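Local coordinates for RimK domain protein ATP-grasp (PDB 5I47) that probably binds ATP and a metal ion as an ATP-grasp ligase of the RimK/LysX type, perhaps joining an amino acid to a carboxylate, at residues B[181-195]-B[209-223]. Residues are numbered along the deposited sequence; the frame is centred on the assembly and turned at random.
Sequences VRLVVAGRSLAGIEQ and YEAYTGDPAPLTALA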
# COMPACT_ATOMS: atom_id res chain seq x y z
N VAL B 181 4.08 24.72 -11.93
CA VAL B 181 4.42 25.30 -10.64
C VAL B 181 4.71 24.19 -9.64
O VAL B 181 4.14 23.10 -9.69
CB VAL B 181 3.28 26.22 -10.16
CG1 VAL B 181 3.51 26.68 -8.73
CG2 VAL B 181 3.16 27.42 -11.09
N ARG B 182 5.64 24.47 -8.72
CA ARG B 182 6.03 23.55 -7.66
C ARG B 182 6.03 24.31 -6.34
O ARG B 182 6.86 25.21 -6.14
CB ARG B 182 7.41 22.96 -7.95
CG ARG B 182 7.98 22.10 -6.85
CD ARG B 182 9.49 22.23 -6.82
NE ARG B 182 10.13 21.08 -6.19
CZ ARG B 182 11.38 21.06 -5.77
NH1 ARG B 182 12.14 22.15 -5.90
NH2 ARG B 182 11.88 19.97 -5.21
N LEU B 183 5.10 23.97 -5.45
CA LEU B 183 4.98 24.62 -4.15
C LEU B 183 5.85 23.87 -3.15
O LEU B 183 5.57 22.70 -2.82
CB LEU B 183 3.53 24.63 -3.68
CG LEU B 183 2.45 25.19 -4.61
CD1 LEU B 183 1.07 25.00 -3.98
CD2 LEU B 183 2.70 26.65 -4.92
N VAL B 184 6.89 24.53 -2.64
CA VAL B 184 7.84 23.90 -1.73
C VAL B 184 7.41 24.19 -0.30
O VAL B 184 7.41 25.34 0.15
CB VAL B 184 9.27 24.41 -1.98
CG1 VAL B 184 10.22 23.87 -0.91
CG2 VAL B 184 9.74 24.02 -3.37
N VAL B 185 7.06 23.13 0.43
CA VAL B 185 6.71 23.22 1.85
C VAL B 185 7.87 22.64 2.64
O VAL B 185 8.15 21.44 2.56
CB VAL B 185 5.40 22.50 2.16
CG1 VAL B 185 5.05 22.63 3.63
CG2 VAL B 185 4.28 23.04 1.28
N ALA B 186 8.56 23.49 3.39
CA ALA B 186 9.73 23.09 4.17
C ALA B 186 9.36 23.07 5.65
O ALA B 186 9.83 23.88 6.45
CB ALA B 186 10.90 24.03 3.89
N GLY B 187 8.50 22.12 6.01
CA GLY B 187 8.06 21.99 7.38
C GLY B 187 6.72 22.65 7.63
O GLY B 187 5.67 22.10 7.29
N ARG B 188 6.75 23.85 8.18
CA ARG B 188 5.56 24.52 8.69
C ARG B 188 4.97 25.54 7.73
O ARG B 188 3.79 25.87 7.86
CB ARG B 188 5.90 25.20 10.02
CG ARG B 188 4.73 25.46 10.93
CD ARG B 188 5.23 25.77 12.33
NE ARG B 188 5.93 24.63 12.92
CZ ARG B 188 5.32 23.64 13.57
NH1 ARG B 188 6.02 22.64 14.08
NH2 ARG B 188 4.00 23.65 13.71
N SER B 189 5.75 26.04 6.77
CA SER B 189 5.30 27.12 5.91
C SER B 189 5.80 26.90 4.49
O SER B 189 6.68 26.06 4.23
CB SER B 189 5.79 28.49 6.41
OG SER B 189 5.48 28.67 7.78
N LEU B 190 5.24 27.67 3.57
CA LEU B 190 5.66 27.68 2.17
C LEU B 190 7.04 28.33 2.07
O LEU B 190 7.19 29.53 2.32
CB LEU B 190 4.64 28.44 1.33
CG LEU B 190 4.92 28.60 -0.16
CD1 LEU B 190 4.92 27.25 -0.86
CD2 LEU B 190 3.90 29.54 -0.78
N ALA B 191 8.05 27.54 1.70
CA ALA B 191 9.40 28.07 1.57
C ALA B 191 9.61 28.81 0.26
O ALA B 191 10.54 29.62 0.16
CB ALA B 191 10.43 26.94 1.67
N GLY B 192 8.77 28.57 -0.74
CA GLY B 192 8.93 29.25 -2.01
C GLY B 192 8.07 28.61 -3.06
O GLY B 192 7.55 27.50 -2.90
N ILE B 193 7.92 29.34 -4.16
CA ILE B 193 7.18 28.89 -5.33
C ILE B 193 8.15 28.86 -6.51
O ILE B 193 8.96 29.77 -6.67
CB ILE B 193 5.98 29.81 -5.63
CG1 ILE B 193 5.08 29.90 -4.39
CG2 ILE B 193 5.19 29.31 -6.82
CD1 ILE B 193 3.87 30.78 -4.56
N GLU B 194 8.07 27.80 -7.30
CA GLU B 194 8.99 27.60 -8.42
C GLU B 194 8.21 27.19 -9.66
O GLU B 194 7.03 26.84 -9.60
CB GLU B 194 10.06 26.56 -8.07
CG GLU B 194 11.02 27.02 -6.98
CD GLU B 194 12.00 25.94 -6.57
OE1 GLU B 194 11.65 24.75 -6.68
OE2 GLU B 194 13.12 26.29 -6.14
N GLN B 195 8.90 27.25 -10.80
CA GLN B 195 8.33 26.84 -12.08
C GLN B 195 9.38 26.08 -12.88
O GLN B 195 10.55 26.46 -12.89
CB GLN B 195 7.81 28.05 -12.87
CG GLN B 195 8.84 29.13 -13.12
CD GLN B 195 8.23 30.39 -13.71
OE1 GLN B 195 7.26 30.93 -13.17
NE2 GLN B 195 8.80 30.86 -14.81
N TYR B 209 14.25 23.98 -11.59
CA TYR B 209 13.18 24.80 -11.04
C TYR B 209 13.64 26.25 -10.89
O TYR B 209 14.68 26.52 -10.26
CB TYR B 209 12.71 24.25 -9.69
CG TYR B 209 11.90 22.98 -9.81
CD1 TYR B 209 10.59 23.02 -10.27
CD2 TYR B 209 12.45 21.75 -9.48
CE1 TYR B 209 9.85 21.86 -10.39
CE2 TYR B 209 11.71 20.59 -9.60
CZ TYR B 209 10.41 20.65 -10.05
OH TYR B 209 9.67 19.50 -10.17
N GLU B 210 12.87 27.17 -11.46
CA GLU B 210 13.15 28.59 -11.46
C GLU B 210 12.11 29.33 -10.62
O GLU B 210 10.97 28.88 -10.49
CB GLU B 210 13.15 29.14 -12.89
CG GLU B 210 13.34 30.64 -13.02
CD GLU B 210 12.79 31.17 -14.33
OE1 GLU B 210 12.42 30.34 -15.19
OE2 GLU B 210 12.71 32.40 -14.49
N ALA B 211 12.52 30.46 -10.04
CA ALA B 211 11.62 31.25 -9.21
C ALA B 211 10.39 31.68 -10.01
O ALA B 211 10.49 32.02 -11.19
CB ALA B 211 12.34 32.48 -8.66
N TYR B 212 9.24 31.64 -9.35
CA TYR B 212 7.97 31.92 -10.02
C TYR B 212 7.86 33.41 -10.35
O TYR B 212 8.00 34.26 -9.46
CB TYR B 212 6.81 31.48 -9.13
CG TYR B 212 5.43 31.65 -9.73
CD1 TYR B 212 5.01 30.88 -10.81
CD2 TYR B 212 4.53 32.57 -9.19
CE1 TYR B 212 3.75 31.03 -11.35
CE2 TYR B 212 3.26 32.72 -9.73
CZ TYR B 212 2.88 31.95 -10.80
OH TYR B 212 1.62 32.11 -11.33
N THR B 213 7.61 33.71 -11.62
CA THR B 213 7.54 35.10 -12.07
C THR B 213 6.11 35.51 -12.37
O THR B 213 5.80 36.01 -13.46
CB THR B 213 8.41 35.29 -13.32
OG1 THR B 213 8.02 34.35 -14.33
CG2 THR B 213 9.88 35.09 -12.99
N GLY B 214 5.21 35.32 -11.40
CA GLY B 214 3.83 35.71 -11.55
C GLY B 214 3.24 36.21 -10.25
O GLY B 214 3.98 36.55 -9.32
N ASP B 215 1.92 36.27 -10.17
CA ASP B 215 1.25 36.68 -8.94
C ASP B 215 1.37 35.57 -7.90
O ASP B 215 0.77 34.50 -8.09
CB ASP B 215 -0.22 37.00 -9.22
CG ASP B 215 -0.93 37.59 -8.02
OD1 ASP B 215 -0.24 38.13 -7.13
OD2 ASP B 215 -2.18 37.51 -7.97
N PRO B 216 2.11 35.76 -6.80
CA PRO B 216 2.35 34.64 -5.88
C PRO B 216 1.28 34.45 -4.82
O PRO B 216 1.28 33.40 -4.16
CB PRO B 216 3.70 35.02 -5.22
CG PRO B 216 4.03 36.43 -5.71
CD PRO B 216 2.80 36.98 -6.37
N ALA B 217 0.37 35.41 -4.63
CA ALA B 217 -0.68 35.36 -3.61
C ALA B 217 -1.65 34.20 -3.79
O ALA B 217 -1.98 33.51 -2.81
CB ALA B 217 -1.44 36.68 -3.57
N PRO B 218 -2.17 33.95 -5.01
CA PRO B 218 -3.13 32.83 -5.15
C PRO B 218 -2.51 31.47 -4.89
O PRO B 218 -3.14 30.62 -4.25
CB PRO B 218 -3.60 32.97 -6.61
CG PRO B 218 -2.51 33.71 -7.29
CD PRO B 218 -2.02 34.69 -6.27
N LEU B 219 -1.28 31.24 -5.35
CA LEU B 219 -0.61 29.98 -5.06
C LEU B 219 -0.23 29.87 -3.59
O LEU B 219 -0.22 28.76 -3.04
CB LEU B 219 0.62 29.82 -5.94
CG LEU B 219 0.37 29.71 -7.45
CD1 LEU B 219 1.69 29.69 -8.19
CD2 LEU B 219 -0.45 28.48 -7.77
N THR B 220 0.09 30.99 -2.94
CA THR B 220 0.35 30.97 -1.51
C THR B 220 -0.90 30.56 -0.73
O THR B 220 -0.81 29.77 0.22
CB THR B 220 0.85 32.34 -1.04
OG1 THR B 220 2.12 32.62 -1.65
CG2 THR B 220 1.01 32.37 0.48
N ALA B 221 -2.06 31.06 -1.14
CA ALA B 221 -3.31 30.67 -0.49
C ALA B 221 -3.57 29.18 -0.67
O ALA B 221 -4.02 28.51 0.27
CB ALA B 221 -4.47 31.49 -1.05
N LEU B 222 -3.28 28.65 -1.86
CA LEU B 222 -3.45 27.22 -2.10
C LEU B 222 -2.51 26.40 -1.23
O LEU B 222 -2.92 25.41 -0.61
CB LEU B 222 -3.23 26.91 -3.58
CG LEU B 222 -3.38 25.46 -4.04
CD1 LEU B 222 -4.79 24.96 -3.81
CD2 LEU B 222 -2.99 25.32 -5.51
N ALA B 223 -1.23 26.80 -1.16
CA ALA B 223 -0.28 26.08 -0.33
C ALA B 223 -0.67 26.12 1.15
O ALA B 223 -0.41 25.16 1.88
CB ALA B 223 1.13 26.64 -0.51
O HOH W 1 9.08 18.22 -7.32
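The guanidinium of Arg-182 stacks over one face of the Tyr-209 ring, the planes 13° apart and CZ 4.2 Å from the ring centroid, a cation-pi stack. Its CD does the closer work, a CH-pi contact 3.5 Å above the middle of the same face. In the guanidinium plane, NH1 gives a salt bridge to the syn lone pair of Glu-194 OE1 at 2.8 Å, while NH2 reaches the carbonyl of Asp-256. Replacing Arg-182 with an alanine is likely to leave the buried Glu-194 carboxylate short of its main charge partner and to uncover that face of Tyr-209.

On the other side of the sheet the packing against helix 216-223 is tight and apolar. Ile-193, with CG1 beside its backbone N (chi1 -56°), sends CD1 to Leu-219 CB at 3.7 Å and lays CG2 alongside Tyr-212. Val-181 CG1 meets Leu-219 CD1 tip to tip, and Leu-183 and Leu-190 close on Ala-223 CB.

The loose, solvent side is at exposed, poorly ordered Glu-210 and Thr-213. Gln-195 lies buried beside it, OE1 accepting from Thr-213 N at 3.2 Å, the donor well above the amide plane. Backbone bonds between Gln-195 and Glu-210 pair the short strand 209-211 antiparallel to 190-195, making it the edge strand of the ATP-grasp fold's antiparallel sheet, with helix 216-223 packed on one face.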